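Local coordinates for arginine kinase (Anthopleura japonica, PDB 4RF6), which catalyses the reversible transfer of a phosphoryl group from ATP to L-arginine, giving phosphoarginine and ADP, in a chain built of two tandem phosphagen kinase units, at residues P295-K298 against D302-N305; V512-S517 against D613-F618; G520-Q525 against C606-E611. All coordinates share one frame; numbering follows the deposited sequence.

Interaction 1 (P295-K298 against D302-N305); sequences PHAK and DFEN
In the beta-alpha-beta crossover that joins strands 286-293 and 312-316 of the first catalytic domain, passing over the intervening strand 331-336, Phe303 at the start of helix 303-310 packs back onto Ala297 and Lys298 of the short helix 295-298. The ring is the centre of the contact. Its CG stands anti to the backbone N (chi1 -173°), which turns the phenyl group back across the short link toward helix 295-298. Lys298 lies over one face: its CA sits 3.8 Å from the ring centroid, 17° off the ring normal, a CH-pi contact. The lysine chain bends at CB-CG (chi2 54°), so that its CD comes over the same face, 3.5 Å from Phe303 CE2. Backbone and aliphatic chain of one residue thus lie against a single aromatic surface, while the ammonium group is carried past the ring. NZ stays 6.2 Å from Glu304 OE2, a distance at which any attraction would be long-range. Both buried residues also rest on the long helix 344-370, Ala297 on Leu361 and Phe303 on Leu358. Glu362 of that helix holds the short helix 295-298, its carboxylate accepting from Ala297 N and His296 ND1. On the Ala297 side the approach to the phenyl ring is oblique and mixed in character: the methyl CB is 4.4 Å from Phe303 CD1, whereas the carbonyl Ala297 O comes within 3.0 Å of that same carbon.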
loop_
_atom_site.group_PDB
_atom_site.type_symbol
_atom_site.label_atom_id
_atom_site.label_comp_id
_atom_site.label_asym_id
_atom_site.label_seq_id
_atom_site.Cartn_x
_atom_site.Cartn_y
_atom_site.Cartn_z
ATOM N N PRO A 295 10.022 -14.228 -7.634
ATOM C CA PRO A 295 10.597 -14.581 -8.939
ATOM C C PRO A 295 11.514 -15.805 -8.879
ATOM O O PRO A 295 11.675 -16.491 -9.889
ATOM C CB PRO A 295 11.400 -13.331 -9.323
ATOM C CG PRO A 295 11.731 -12.680 -8.034
ATOM C CD PRO A 295 10.558 -12.949 -7.126
ATOM N N HIS A 296 12.098 -16.077 -7.716
ATOM C CA HIS A 296 12.970 -17.237 -7.557
ATOM C C HIS A 296 12.176 -18.535 -7.419
ATOM O O HIS A 296 12.507 -19.546 -8.041
ATOM C CB HIS A 296 13.883 -17.069 -6.337
ATOM C CG HIS A 296 14.842 -15.925 -6.445
ATOM N ND1 HIS A 296 14.662 -14.738 -5.766
ATOM C CD2 HIS A 296 15.993 -15.788 -7.144
ATOM C CE1 HIS A 296 15.662 -13.920 -6.044
ATOM N NE2 HIS A 296 16.482 -14.533 -6.879
ATOM N N ALA A 297 11.135 -18.505 -6.593
ATOM C CA ALA A 297 10.303 -19.682 -6.360
ATOM C C ALA A 297 9.621 -20.144 -7.650
ATOM O O ALA A 297 9.323 -21.328 -7.818
ATOM C CB ALA A 297 9.269 -19.400 -5.273
ATOM N N LYS A 298 9.384 -19.196 -8.553
ATOM C CA LYS A 298 8.765 -19.466 -9.851
ATOM C C LYS A 298 9.596 -20.440 -10.692
ATOM O O LYS A 298 9.052 -21.278 -11.417
ATOM C CB LYS A 298 8.568 -18.147 -10.606
ATOM C CG LYS A 298 8.015 -18.281 -12.023
ATOM C CD LYS A 298 6.720 -19.085 -12.062
ATOM C CE LYS A 298 6.064 -19.020 -13.438
ATOM N NZ LYS A 298 7.052 -19.187 -14.543
ATOM N N ASP A 302 9.609 -27.309 -7.781
ATOM C CA ASP A 302 8.531 -27.680 -6.873
ATOM C C ASP A 302 7.448 -26.603 -6.850
ATOM O O ASP A 302 6.526 -26.658 -6.035
ATOM C CB ASP A 302 9.070 -27.910 -5.459
ATOM C CG ASP A 302 9.917 -29.169 -5.348
ATOM O OD1 ASP A 302 10.280 -29.743 -6.396
ATOM O OD2 ASP A 302 10.220 -29.582 -4.207
ATOM N N PHE A 303 7.564 -25.631 -7.753
ATOM C CA PHE A 303 6.609 -24.525 -7.834
ATOM C C PHE A 303 5.188 -24.998 -8.146
ATOM O O PHE A 303 4.260 -24.736 -7.377
ATOM C CB PHE A 303 7.053 -23.494 -8.876
ATOM C CG PHE A 303 6.213 -22.248 -8.885
ATOM C CD1 PHE A 303 6.306 -21.333 -7.848
ATOM C CD2 PHE A 303 5.326 -21.992 -9.923
ATOM C CE1 PHE A 303 5.540 -20.186 -7.841
ATOM C CE2 PHE A 303 4.550 -20.843 -9.925
ATOM C CZ PHE A 303 4.659 -19.940 -8.882
ATOM N N GLU A 304 5.020 -25.690 -9.270
ATOM C CA GLU A 304 3.698 -26.161 -9.683
ATOM C C GLU A 304 3.136 -27.204 -8.717
ATOM O O GLU A 304 1.920 -27.311 -8.546
ATOM C CB GLU A 304 3.734 -26.711 -11.111
ATOM C CG GLU A 304 3.972 -25.653 -12.180
ATOM C CD GLU A 304 2.814 -24.670 -12.316
ATOM O OE1 GLU A 304 1.663 -25.050 -12.010
ATOM O OE2 GLU A 304 3.061 -23.519 -12.733
ATOM N N ASN A 305 4.026 -27.959 -8.081
ATOM C CA ASN A 305 3.624 -28.942 -7.080
ATOM C C ASN A 305 2.949 -28.310 -5.857
ATOM O O ASN A 305 1.971 -28.840 -5.330
ATOM C CB ASN A 305 4.828 -29.779 -6.639
ATOM C CG ASN A 305 5.188 -30.876 -7.631
ATOM O OD1 ASN A 305 4.778 -30.849 -8.794
ATOM N ND2 ASN A 305 5.968 -31.851 -7.169
#

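Interaction 2 (V512-S517 against D613-F618); sequences VGVLSS and DKQLGF
The carboxamide of Gln615 presents one flat face to Val514, whose two methyls lie side by side beneath it. Val514 CG2 is 3.5 Å from Gln615 OE1, and Val514 CG1 is 3.6 Å from Gln615 NE2, so each methyl serves one end of the amide. Beyond the NE2 end comes Ser517 OG, 3.7 Å from Gln615 NE2 and not bonded to it; the amide nitrogen donates instead to Glu611, one turn back on its own helix, which helps fix the rotation of the flat group. Within 613-618 itself, the Phe618 ring has Asp613 CA over one face. Val514 and Gln615 approach from opposite directions, and the valine torsion (chi1 180°) spreads its methyls toward the other helix. CG2 also reaches the branch point of Leu616, at 3.8 Å from Leu616 CG, extending the apolar patch toward Lys510 and Val511. The hydroxyl of Ser517 turns back to its own helix: OG donates to Val514 O over 2.7 Å, only 17° out of the carbonyl plane. Ser517 N donates to the same oxygen, and two bonds from one residue grip that carbonyl. Gly617 leaves the partner helix with positive phi, and its backbone bonds to Lys491. Deeper in, Val514 and Leu515 both meet Ile612, and Leu515 continues onto strand 577-581. This is helix-to-helix packing at the C-terminal ends of 501-516 and 598-616, two neighbouring helices packed against the antiparallel sheet of the phosphagen kinase catalytic domain.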
loop_
_atom_site.group_PDB
_atom_site.type_symbol
_atom_site.label_atom_id
_atom_site.label_comp_id
_atom_site.label_asym_id
_atom_site.label_seq_id
_atom_site.Cartn_x
_atom_site.Cartn_y
_atom_site.Cartn_z
ATOM N N VAL A 512 1.022 12.806 13.090
ATOM C CA VAL A 512 -0.157 13.600 12.726
ATOM C C VAL A 512 -0.856 14.136 13.973
ATOM O O VAL A 512 -1.255 15.300 14.011
ATOM C CB VAL A 512 -1.155 12.797 11.870
ATOM C CG1 VAL A 512 -2.469 13.567 11.691
ATOM C CG2 VAL A 512 -0.547 12.486 10.518
ATOM N N GLY A 513 -0.980 13.288 14.993
ATOM C CA GLY A 513 -1.535 13.699 16.273
ATOM C C GLY A 513 -0.854 14.926 16.857
ATOM O O GLY A 513 -1.515 15.922 17.184
ATOM N N VAL A 514 0.469 14.859 16.983
ATOM C CA VAL A 514 1.241 15.988 17.489
ATOM C C VAL A 514 1.088 17.205 16.581
ATOM O O VAL A 514 0.832 18.315 17.058
ATOM C CB VAL A 514 2.740 15.641 17.623
ATOM C CG1 VAL A 514 3.510 16.839 18.142
ATOM C CG2 VAL A 514 2.938 14.451 18.548
ATOM N N LEU A 515 1.227 16.993 15.272
ATOM C CA LEU A 515 1.195 18.102 14.318
ATOM C C LEU A 515 -0.151 18.837 14.318
ATOM O O LEU A 515 -0.195 20.063 14.207
ATOM C CB LEU A 515 1.558 17.625 12.907
ATOM C CG LEU A 515 2.982 17.113 12.677
ATOM C CD1 LEU A 515 3.211 16.805 11.208
ATOM C CD2 LEU A 515 4.005 18.118 13.178
ATOM N N SER A 516 -1.241 18.086 14.453
ATOM C CA SER A 516 -2.579 18.671 14.455
ATOM C C SER A 516 -2.836 19.496 15.724
ATOM O O SER A 516 -3.744 20.328 15.762
ATOM C CB SER A 516 -3.639 17.574 14.313
ATOM O OG SER A 516 -3.711 16.789 15.490
ATOM N N SER A 517 -2.028 19.266 16.755
ATOM C CA SER A 517 -2.192 19.952 18.035
ATOM C C SER A 517 -1.395 21.251 18.075
ATOM O O SER A 517 -1.505 22.028 19.026
ATOM C CB SER A 517 -1.733 19.056 19.183
ATOM O OG SER A 517 -0.324 19.104 19.321
ATOM N N ASP A 613 9.502 16.241 20.064
ATOM C CA ASP A 613 10.450 15.487 20.878
ATOM C C ASP A 613 9.822 15.144 22.225
ATOM O O ASP A 613 9.816 13.989 22.647
ATOM C CB ASP A 613 11.720 16.319 21.094
ATOM C CG ASP A 613 12.910 15.485 21.543
ATOM O OD1 ASP A 613 12.781 14.248 21.671
ATOM O OD2 ASP A 613 13.989 16.076 21.744
ATOM N N LYS A 614 9.293 16.165 22.891
ATOM C CA LYS A 614 8.642 15.999 24.185
ATOM C C LYS A 614 7.496 14.976 24.128
ATOM O O LYS A 614 7.336 14.159 25.038
ATOM C CB LYS A 614 8.145 17.362 24.670
ATOM C CG LYS A 614 7.075 17.329 25.744
ATOM C CD LYS A 614 6.340 18.663 25.778
ATOM C CE LYS A 614 5.197 18.663 26.782
ATOM N NZ LYS A 614 5.661 18.902 28.174
ATOM N N GLN A 615 6.717 14.998 23.049
ATOM C CA GLN A 615 5.586 14.077 22.931
ATOM C C GLN A 615 5.968 12.659 22.491
ATOM O O GLN A 615 5.387 11.680 22.971
ATOM C CB GLN A 615 4.515 14.645 21.996
ATOM C CG GLN A 615 3.787 15.867 22.545
ATOM C CD GLN A 615 2.436 16.082 21.889
ATOM O OE1 GLN A 615 1.646 15.149 21.754
ATOM N NE2 GLN A 615 2.166 17.317 21.473
ATOM N N LEU A 616 6.945 12.549 21.594
ATOM C CA LEU A 616 7.241 11.265 20.953
ATOM C C LEU A 616 8.621 10.695 21.253
ATOM O O LEU A 616 8.790 9.473 21.321
ATOM C CB LEU A 616 7.080 11.385 19.433
ATOM C CG LEU A 616 5.708 11.837 18.935
ATOM C CD1 LEU A 616 5.679 11.915 17.415
ATOM C CD2 LEU A 616 4.625 10.903 19.438
ATOM N N GLY A 617 9.612 11.570 21.399
ATOM C CA GLY A 617 10.995 11.131 21.516
ATOM C C GLY A 617 11.608 10.807 20.160
ATOM O O GLY A 617 10.904 10.367 19.240
ATOM N N PHE A 618 12.918 11.020 20.036
ATOM C CA PHE A 618 13.652 10.725 18.804
ATOM C C PHE A 618 14.690 9.637 19.040
ATOM O O PHE A 618 15.136 9.440 20.172
ATOM C CB PHE A 618 14.366 11.982 18.296
ATOM C CG PHE A 618 13.444 13.115 17.972
ATOM C CD1 PHE A 618 12.222 12.881 17.353
ATOM C CD2 PHE A 618 13.795 14.420 18.292
ATOM C CE1 PHE A 618 11.365 13.938 17.055
ATOM C CE2 PHE A 618 12.950 15.476 17.995
ATOM C CZ PHE A 618 11.731 15.238 17.380
#

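Interaction 3 (G520-Q525 against C606-E611); sequences GDLAGQ and CRAVNE
With CG between its backbone N and carbonyl carbon (chi1 64°), Asp521 swings its carboxylate toward Arg607, whose chain bends at chi3 (42°) and carries the guanidinium out from the helix toward the 520-525 segment. The two form a salt bridge between Asp521 OD1 and Arg607 NH2, the carboxylate arriving at the edge of the guanidinium. Those two atoms are modelled too close together, so the pairing is plausible but its exact geometry is doubtful. Asp521 OD2 has a further, long and weak ion pair with Arg604, one turn earlier on helix 598-616. Next to the charges lies an apolar contact: Leu522 sets CD1 3.6 Å from Ala608 CB and 3.7 Å from Ala608 CA. The small alanine lets the leucine branch come down almost onto the helix backbone. Leu522 CG is also 4.0 Å from Arg607 NH2, so the leucine borders the ion pair. Phe577 of strand 577-581 touches both Leu522 and Ala608 and closes the apolar part against the sheet, while Asn572 binds the carbonyl of Asp521. Hydrophobic burial therefore joins the turn before edge strand 524-528 to helix 598-616, and the charged pair may add an electrostatic contribution, probably reduced by solvent at the exposed arginine, though its geometry is too uncertain to weigh.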
loop_
_atom_site.group_PDB
_atom_site.type_symbol
_atom_site.label_atom_id
_atom_site.label_comp_id
_atom_site.label_asym_id
_atom_site.label_seq_id
_atom_site.Cartn_x
_atom_site.Cartn_y
_atom_site.Cartn_z
ATOM N N GLY A 520 -0.629 28.564 17.130
ATOM C CA GLY A 520 0.107 29.738 16.702
ATOM C C GLY A 520 0.458 29.671 15.229
ATOM O O GLY A 520 -0.347 29.218 14.413
ATOM N N ASP A 521 1.670 30.104 14.891
ATOM C CA ASP A 521 2.112 30.120 13.501
ATOM C C ASP A 521 2.470 28.718 13.004
ATOM O O ASP A 521 2.797 28.539 11.830
ATOM C CB ASP A 521 3.298 31.071 13.318
ATOM C CG ASP A 521 4.523 30.634 14.094
ATOM O OD1 ASP A 521 4.368 29.885 15.082
ATOM O OD2 ASP A 521 5.646 31.047 13.726
ATOM N N LEU A 522 2.406 27.733 13.898
ATOM C CA LEU A 522 2.694 26.343 13.534
ATOM C C LEU A 522 1.443 25.543 13.159
ATOM O O LEU A 522 1.542 24.424 12.651
ATOM C CB LEU A 522 3.450 25.630 14.656
ATOM C CG LEU A 522 4.910 26.034 14.860
ATOM C CD1 LEU A 522 5.569 25.208 15.953
ATOM C CD2 LEU A 522 5.675 25.904 13.551
ATOM N N ALA A 523 0.268 26.117 13.410
ATOM C CA ALA A 523 -0.992 25.457 13.073
ATOM C C ALA A 523 -1.094 25.233 11.571
ATOM O O ALA A 523 -0.689 26.088 10.780
ATOM C CB ALA A 523 -2.170 26.277 13.563
ATOM N N GLY A 524 -1.639 24.084 11.178
ATOM C CA GLY A 524 -1.733 23.739 9.772
ATOM C C GLY A 524 -2.547 22.490 9.507
ATOM O O GLY A 524 -3.288 22.021 10.373
ATOM N N GLN A 525 -2.399 21.938 8.307
ATOM C CA GLN A 525 -3.187 20.781 7.912
ATOM C C GLN A 525 -2.330 19.659 7.329
ATOM O O GLN A 525 -1.251 19.896 6.771
ATOM C CB GLN A 525 -4.257 21.197 6.907
ATOM C CG GLN A 525 -3.686 21.878 5.691
ATOM C CD GLN A 525 -3.927 23.371 5.688
ATOM O OE1 GLN A 525 -4.333 23.953 6.698
ATOM N NE2 GLN A 525 -3.685 24.004 4.544
ATOM N N CYS A 606 12.874 25.087 16.186
ATOM C CA CYS A 606 13.056 24.547 17.527
ATOM C C CYS A 606 11.741 24.368 18.270
ATOM O O CYS A 606 11.535 23.356 18.935
ATOM C CB CYS A 606 13.984 25.442 18.338
ATOM S SG CYS A 606 15.728 25.210 17.949
ATOM N N ARG A 607 10.862 25.361 18.173
ATOM C CA ARG A 607 9.547 25.283 18.802
ATOM C C ARG A 607 8.795 24.033 18.341
ATOM O O ARG A 607 8.219 23.300 19.149
ATOM C CB ARG A 607 8.739 26.551 18.503
ATOM C CG ARG A 607 9.160 27.749 19.360
ATOM C CD ARG A 607 8.776 29.075 18.724
ATOM N NE ARG A 607 7.436 29.019 18.156
ATOM C CZ ARG A 607 7.082 29.609 17.021
ATOM N NH1 ARG A 607 7.971 30.311 16.331
ATOM N NH2 ARG A 607 5.840 29.499 16.580
ATOM N N ALA A 608 8.829 23.778 17.039
ATOM C CA ALA A 608 8.142 22.623 16.476
ATOM C C ALA A 608 8.833 21.303 16.814
ATOM O O ALA A 608 8.179 20.332 17.197
ATOM C CB ALA A 608 8.006 22.777 14.986
ATOM N N VAL A 609 10.152 21.253 16.657
ATOM C CA VAL A 609 10.877 20.001 16.884
ATOM C C VAL A 609 10.885 19.608 18.363
ATOM O O VAL A 609 10.728 18.436 18.703
ATOM C CB VAL A 609 12.305 20.061 16.319
ATOM C CG1 VAL A 609 13.110 18.835 16.735
ATOM C CG2 VAL A 609 12.258 20.171 14.805
ATOM N N ASN A 610 11.050 20.587 19.244
ATOM C CA ASN A 610 11.062 20.302 20.676
ATOM C C ASN A 610 9.718 19.783 21.197
ATOM O O ASN A 610 9.671 18.929 22.087
ATOM C CB ASN A 610 11.521 21.534 21.460
ATOM C CG ASN A 610 13.009 21.797 21.304
ATOM O OD1 ASN A 610 13.791 20.864 21.105
ATOM N ND2 ASN A 610 13.409 23.067 21.381
ATOM N N GLU A 611 8.630 20.298 20.642
ATOM C CA GLU A 611 7.300 19.839 21.023
ATOM C C GLU A 611 7.100 18.380 20.611
ATOM O O GLU A 611 6.583 17.571 21.382
ATOM C CB GLU A 611 6.224 20.725 20.389
ATOM C CG GLU A 611 4.804 20.327 20.759
ATOM C CD GLU A 611 4.578 20.314 22.262
ATOM O OE1 GLU A 611 5.109 21.210 22.953
ATOM O OE2 GLU A 611 3.874 19.402 22.749
#

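How the interactions relate
Interaction 1 belongs to the first repeat, whereas interactions 2 and 3 lie in the second, on the opposite side of the chain's centre; the centres of 1 and 2 are about 46 Å apart. Interaction 1 is the buried one, an aromatic contact between neighbours in sequence. The other two are partly exposed and bring distant parts of the chain onto the same helix, 598-616. Their centres are about 10 Å apart, and they touch where Phe618 CE2 meets Val609 CG1 at 3.6 Å. Interaction 3 is nested within the chain loop that interaction 2 closes. At their outer margins they differ: a neutral amide over methyls in 2, opposite charges in 3.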